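PDB 3NF4: acyl-CoA dehydrogenase from Mycobacterium thermoresistibile, which probably catalyses the FAD-dependent alpha,beta-dehydrogenation of acyl-CoA thioesters, as acyl-CoA dehydrogenases do, and binds flavin-adenine dinucleotide. Local coordinates for residues Lys33-Ile38 against Ala89-Val94; Lys44-Pro49 against Gly211-Pro216. All coordinates share one frame; numbering follows the deposited sequence.

Interaction 1: residues Lys33-Ile38 against Ala89-Val94; sequences KVLDPI and ARWASV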
loop_
_atom_site.group_PDB
_atom_site.type_symbol
_atom_site.label_atom_id
_atom_site.label_comp_id
_atom_site.label_asym_id
_atom_site.label_seq_id
_atom_site.Cartn_x
_atom_site.Cartn_y
_atom_site.Cartn_z
ATOM N N LYS A 33 13.580 -3.351 35.597
ATOM C CA LYS A 33 14.248 -4.134 36.643
ATOM C C LYS A 33 13.871 -5.612 36.627
ATOM O O LYS A 33 14.710 -6.474 36.850
ATOM C CB LYS A 33 13.958 -3.553 38.035
ATOM C CG LYS A 33 14.495 -4.410 39.177
ATOM C CD LYS A 33 14.363 -3.741 40.534
ATOM C CE LYS A 33 14.990 -4.642 41.602
ATOM N NZ LYS A 33 14.873 -4.084 42.980
ATOM N N VAL A 34 12.602 -5.894 36.378
ATOM C CA VAL A 34 12.091 -7.249 36.468
ATOM C C VAL A 34 11.940 -7.949 35.125
ATOM O O VAL A 34 12.330 -9.100 35.018
ATOM C CB VAL A 34 10.792 -7.292 37.309
ATOM C CG1 VAL A 34 10.024 -8.588 37.121
ATOM C CG2 VAL A 34 11.142 -7.095 38.783
ATOM N N LEU A 35 11.401 -7.264 34.109
ATOM C CA LEU A 35 11.140 -7.880 32.787
ATOM C C LEU A 35 12.323 -7.875 31.821
ATOM O O LEU A 35 12.671 -8.911 31.290
ATOM C CB LEU A 35 9.919 -7.255 32.111
ATOM C CG LEU A 35 8.651 -7.123 32.960
ATOM C CD1 LEU A 35 7.585 -6.300 32.222
ATOM C CD2 LEU A 35 8.130 -8.489 33.407
ATOM N N ASP A 36 12.937 -6.708 31.612
ATOM C CA ASP A 36 14.016 -6.522 30.623
ATOM C C ASP A 36 15.263 -7.434 30.720
ATOM O O ASP A 36 15.791 -7.834 29.685
ATOM C CB ASP A 36 14.449 -5.052 30.584
ATOM C CG ASP A 36 15.483 -4.764 29.489
ATOM O OD1 ASP A 36 16.604 -4.337 29.826
ATOM O OD2 ASP A 36 15.189 -4.979 28.283
ATOM N N PRO A 37 15.748 -7.752 31.947
ATOM C CA PRO A 37 17.007 -8.502 32.031
ATOM C C PRO A 37 16.897 -10.006 31.768
ATOM O O PRO A 37 17.925 -10.652 31.549
ATOM C CB PRO A 37 17.469 -8.292 33.488
ATOM C CG PRO A 37 16.565 -7.241 34.078
ATOM C CD PRO A 37 15.282 -7.326 33.280
ATOM N N ILE A 38 15.675 -10.552 31.817
ATOM C CA ILE A 38 15.404 -11.996 31.636
ATOM C C ILE A 38 14.613 -12.364 30.353
ATOM O O ILE A 38 14.471 -13.551 30.036
ATOM C CB ILE A 38 14.641 -12.589 32.863
ATOM C CG1 ILE A 38 13.334 -11.813 33.131
ATOM C CG2 ILE A 38 15.548 -12.642 34.121
ATOM C CD1 ILE A 38 12.440 -12.424 34.219
ATOM N N ALA A 89 6.469 -2.787 25.547
ATOM C CA ALA A 89 7.762 -2.399 25.008
ATOM C C ALA A 89 8.948 -3.178 25.595
ATOM O O ALA A 89 10.029 -3.191 24.983
ATOM C CB ALA A 89 7.977 -0.875 25.148
ATOM N N ARG A 90 8.760 -3.837 26.749
ATOM C CA ARG A 90 9.784 -4.730 27.303
ATOM C C ARG A 90 9.481 -6.211 26.997
ATOM O O ARG A 90 10.383 -6.967 26.590
ATOM C CB ARG A 90 9.953 -4.553 28.837
ATOM C CG ARG A 90 10.764 -3.322 29.336
ATOM C CD ARG A 90 10.096 -2.033 28.942
ATOM N NE ARG A 90 10.686 -0.898 29.635
ATOM C CZ ARG A 90 10.209 0.340 29.589
ATOM N NH1 ARG A 90 10.836 1.292 30.265
ATOM N NH2 ARG A 90 9.117 0.633 28.879
ATOM N N TRP A 91 8.227 -6.635 27.192
ATOM C CA TRP A 91 7.886 -8.066 27.036
ATOM C C TRP A 91 6.475 -8.264 26.526
ATOM O O TRP A 91 5.536 -8.280 27.342
ATOM C CB TRP A 91 8.022 -8.803 28.384
ATOM C CG TRP A 91 8.226 -10.311 28.282
ATOM C CD1 TRP A 91 7.869 -11.141 27.238
ATOM C CD2 TRP A 91 8.806 -11.167 29.288
ATOM N NE1 TRP A 91 8.232 -12.439 27.521
ATOM C CE2 TRP A 91 8.792 -12.488 28.773
ATOM C CE3 TRP A 91 9.344 -10.942 30.565
ATOM C CZ2 TRP A 91 9.300 -13.578 29.492
ATOM C CZ3 TRP A 91 9.841 -12.023 31.285
ATOM C CH2 TRP A 91 9.820 -13.326 30.749
ATOM N N ALA A 92 6.327 -8.460 25.207
ATOM C CA ALA A 92 4.984 -8.512 24.583
ATOM C C ALA A 92 4.108 -9.635 25.135
ATOM O O ALA A 92 2.926 -9.426 25.420
ATOM C CB ALA A 92 5.066 -8.623 23.025
ATOM N N SER A 93 4.681 -10.825 25.275
ATOM C CA SER A 93 3.936 -11.968 25.806
ATOM C C SER A 93 3.343 -11.734 27.203
ATOM O O SER A 93 2.231 -12.126 27.466
ATOM C CB SER A 93 4.797 -13.229 25.775
ATOM O OG SER A 93 4.072 -14.304 26.331
ATOM N N VAL A 94 4.075 -11.044 28.074
ATOM C CA VAL A 94 3.602 -10.712 29.406
ATOM C C VAL A 94 2.441 -9.703 29.387
ATOM O O VAL A 94 1.468 -9.814 30.173
ATOM C CB VAL A 94 4.784 -10.206 30.288
ATOM C CG1 VAL A 94 4.286 -9.485 31.556
ATOM C CG2 VAL A 94 5.714 -11.392 30.658
#
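In the N-terminal helical domain of the acyl-CoA dehydrogenase fold, Leu35 and Ile38, near the C-terminal end of helix 18-35, pack against Trp91, the N-cap residue of helix 92-104. The indole offers the benzo part of its ring to both. Leu35 lies obliquely to it, with CD2 3.9 Å from CE3 of Trp91 and CB scarcely farther from the same carbon. Ile38 reaches the next ring atom from the edge, close to the ring plane, its CD1 3.9 Å from Trp91 CZ3. With chi1 at 56°, CG1 of Ile38 sits between its own backbone N and carbonyl carbon, and from there it also lies 4.0 Å from Trp91 CZ3. One face of the indole is lined from within its own segment: Val94 CG2 stands 3.4 Å above the plane, toward the rim, while Val94 CG1 meets Leu35 CD2 at 4.4 Å. The contact thus joins the C-terminal part of one helix of the bundle to the start of another, and Val52 of helix 52-57 adds to the packing on Leu35 and Ile38. Alongside, Leu35 CB lies 4.2 Å from Arg90 CB, and Asp36 CB is 4.3 Å from Arg90 CG. Beyond these aliphatic roots the charges part: Asp36 OD2 forms a salt bridge with Arg356, whereas Arg90 turns its guanidinium to Asp32 and Glu86. The indole N-H of Trp91 is used as well, in a hydrogen bond to Glu43 OE2 that ties this buried ring to helix 39-45.

Interaction 2: residues Lys44-Pro49 against Gly211-Pro216; sequences KDETYP and GLHAVP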
loop_
_atom_site.group_PDB
_atom_site.type_symbol
_atom_site.label_atom_id
_atom_site.label_comp_id
_atom_site.label_asym_id
_atom_site.label_seq_id
_atom_site.Cartn_x
_atom_site.Cartn_y
_atom_site.Cartn_z
ATOM N N LYS A 44 13.750 -17.378 24.241
ATOM C CA LYS A 44 14.611 -18.309 23.515
ATOM C C LYS A 44 14.437 -19.766 24.002
ATOM O O LYS A 44 14.406 -20.673 23.182
ATOM C CB LYS A 44 16.085 -17.887 23.604
ATOM C CG LYS A 44 17.049 -18.890 22.947
ATOM C CD LYS A 44 18.487 -18.715 23.452
ATOM C CE LYS A 44 19.479 -19.671 22.733
ATOM N NZ LYS A 44 19.393 -21.112 23.168
ATOM N N ASP A 45 14.343 -19.960 25.331
ATOM C CA ASP A 45 14.197 -21.300 25.948
ATOM C C ASP A 45 12.763 -21.816 25.965
ATOM O O ASP A 45 12.562 -23.011 26.138
ATOM C CB ASP A 45 14.701 -21.311 27.390
ATOM C CG ASP A 45 16.224 -21.306 27.495
ATOM O OD1 ASP A 45 16.905 -21.712 26.528
ATOM O OD2 ASP A 45 16.740 -20.909 28.575
ATOM N N GLU A 46 11.790 -20.908 25.795
ATOM C CA GLU A 46 10.336 -21.204 25.840
ATOM C C GLU A 46 9.865 -21.654 27.235
ATOM O O GLU A 46 9.102 -22.606 27.387
ATOM C CB GLU A 46 9.887 -22.151 24.693
ATOM C CG GLU A 46 10.418 -21.702 23.312
ATOM C CD GLU A 46 9.763 -22.375 22.080
ATOM O OE1 GLU A 46 8.657 -22.952 22.187
ATOM O OE2 GLU A 46 10.365 -22.317 20.980
ATOM N N THR A 47 10.323 -20.942 28.259
ATOM C CA THR A 47 9.996 -21.285 29.642
ATOM C C THR A 47 9.164 -20.208 30.332
ATOM O O THR A 47 9.204 -19.046 29.945
ATOM C CB THR A 47 11.271 -21.548 30.478
ATOM O OG1 THR A 47 12.178 -20.447 30.346
ATOM C CG2 THR A 47 11.964 -22.890 30.045
ATOM N N TYR A 48 8.421 -20.621 31.351
ATOM C CA TYR A 48 7.569 -19.755 32.141
ATOM C C TYR A 48 8.391 -18.877 33.102
ATOM O O TYR A 48 9.340 -19.376 33.721
ATOM C CB TYR A 48 6.542 -20.605 32.912
ATOM C CG TYR A 48 5.401 -19.789 33.460
ATOM C CD1 TYR A 48 4.409 -19.307 32.612
ATOM C CD2 TYR A 48 5.323 -19.473 34.821
ATOM C CE1 TYR A 48 3.377 -18.527 33.093
ATOM C CE2 TYR A 48 4.285 -18.692 35.315
ATOM C CZ TYR A 48 3.321 -18.224 34.437
ATOM O OH TYR A 48 2.284 -17.456 34.871
ATOM N N PRO A 49 8.033 -17.569 33.229
ATOM C CA PRO A 49 8.658 -16.654 34.194
ATOM C C PRO A 49 8.040 -16.690 35.617
ATOM O O PRO A 49 7.106 -15.935 35.947
ATOM C CB PRO A 49 8.466 -15.277 33.540
ATOM C CG PRO A 49 7.183 -15.392 32.813
ATOM C CD PRO A 49 7.042 -16.856 32.394
ATOM N N GLY A 211 6.228 -17.459 17.583
ATOM C CA GLY A 211 6.775 -16.515 18.600
ATOM C C GLY A 211 5.832 -16.359 19.803
ATOM O O GLY A 211 4.789 -17.043 19.880
ATOM N N LEU A 212 6.188 -15.476 20.735
ATOM C CA LEU A 212 5.361 -15.196 21.930
ATOM C C LEU A 212 5.295 -16.428 22.841
ATOM O O LEU A 212 4.218 -16.889 23.220
ATOM C CB LEU A 212 3.956 -14.763 21.498
ATOM C CG LEU A 212 3.140 -13.679 22.205
ATOM C CD1 LEU A 212 3.637 -12.239 21.876
ATOM C CD2 LEU A 212 1.614 -13.841 21.843
ATOM N N HIS A 213 6.460 -16.969 23.172
ATOM C CA HIS A 213 6.572 -18.335 23.711
ATOM C C HIS A 213 6.342 -18.479 25.216
ATOM O O HIS A 213 5.894 -19.550 25.651
ATOM C CB HIS A 213 7.952 -18.926 23.416
ATOM C CG HIS A 213 8.321 -18.957 21.964
ATOM N ND1 HIS A 213 7.670 -19.755 21.044
ATOM C CD2 HIS A 213 9.316 -18.341 21.287
ATOM C CE1 HIS A 213 8.230 -19.606 19.854
ATOM N NE2 HIS A 213 9.234 -18.754 19.975
ATOM N N ALA A 214 6.661 -17.438 26.001
ATOM C CA ALA A 214 6.812 -17.569 27.453
ATOM C C ALA A 214 5.560 -18.003 28.242
ATOM O O ALA A 214 5.629 -18.918 29.054
ATOM C CB ALA A 214 7.373 -16.298 28.032
ATOM N N VAL A 215 4.451 -17.297 28.048
ATOM C CA VAL A 215 3.175 -17.641 28.655
ATOM C C VAL A 215 2.538 -18.674 27.696
ATOM O O VAL A 215 2.385 -18.379 26.510
ATOM C CB VAL A 215 2.264 -16.389 28.732
ATOM C CG1 VAL A 215 0.904 -16.729 29.295
ATOM C CG2 VAL A 215 2.903 -15.279 29.559
ATOM N N PRO A 216 2.146 -19.862 28.207
ATOM C CA PRO A 216 1.682 -20.913 27.292
ATOM C C PRO A 216 0.241 -20.710 26.781
ATOM O O PRO A 216 -0.584 -20.102 27.457
ATOM C CB PRO A 216 1.780 -22.189 28.148
ATOM C CG PRO A 216 1.565 -21.708 29.579
ATOM C CD PRO A 216 1.905 -20.216 29.623
#
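Glu46 lays its carboxylate over one face of the His213 imidazole, the two planes only 10° apart, with OE2 3.6 Å above the centre of the ring. CG of Glu46 makes a CH-pi contact with the same face, 4.1 Å from the ring centroid, and the opposite face is lined by Gly211 CA. Farther along, Tyr48 CD1 meets CD of Pro216 obliquely at 4.0 Å and lies 3.8 Å from the carbonyl oxygen of Ala214. CD of Pro49 touches Ala214 CB at 4.4 Å and also stands over one face of the Tyr48 ring, toward its rim.

Around this shell, Glu46 leaves helix 39-45 with a positive phi. Both carboxylate oxygens of Glu43, in that helix, accept backbone N-H groups of the loop 211-216, OE1 from His213 and OE2 from Ala214. Tyr48 OH hydrogen-bonds with His169 NE2, linking the N-terminal to the middle domain, and backbone hydrogen bonds of Pro216 with His169 hold the loop beside that histidine. Glu46 OE2 also forms a salt bridge with Arg353 of the second subunit, an arginine that also packs on His213, so the stacked carboxylate, at a subunit boundary, probably has its negative charge partly balanced by that arginine.

The centres of interactions 1 and 2 lie about 12 Å apart, on the same side of the chain's centre, and the two touch directly. Trp91 packs with CZ2 on Ala214 CB (3.6 Å) and with CH2 on Pro49 CB (3.7 Å). Along the chain the segments alternate: 33-38, 44-49, 89-94, then 211-216, with helix 39-45 bridging the first two. Interaction 1 stays within the N-terminal domain, whereas interaction 2 carries the packing across to the middle domain, in the loop before strand 217-228. Glu43 of helix 39-45 is a partner common to both. Val215 is about 9 Å by its side chain from the bound FAD, so this interdomain junction lies near the cofactor.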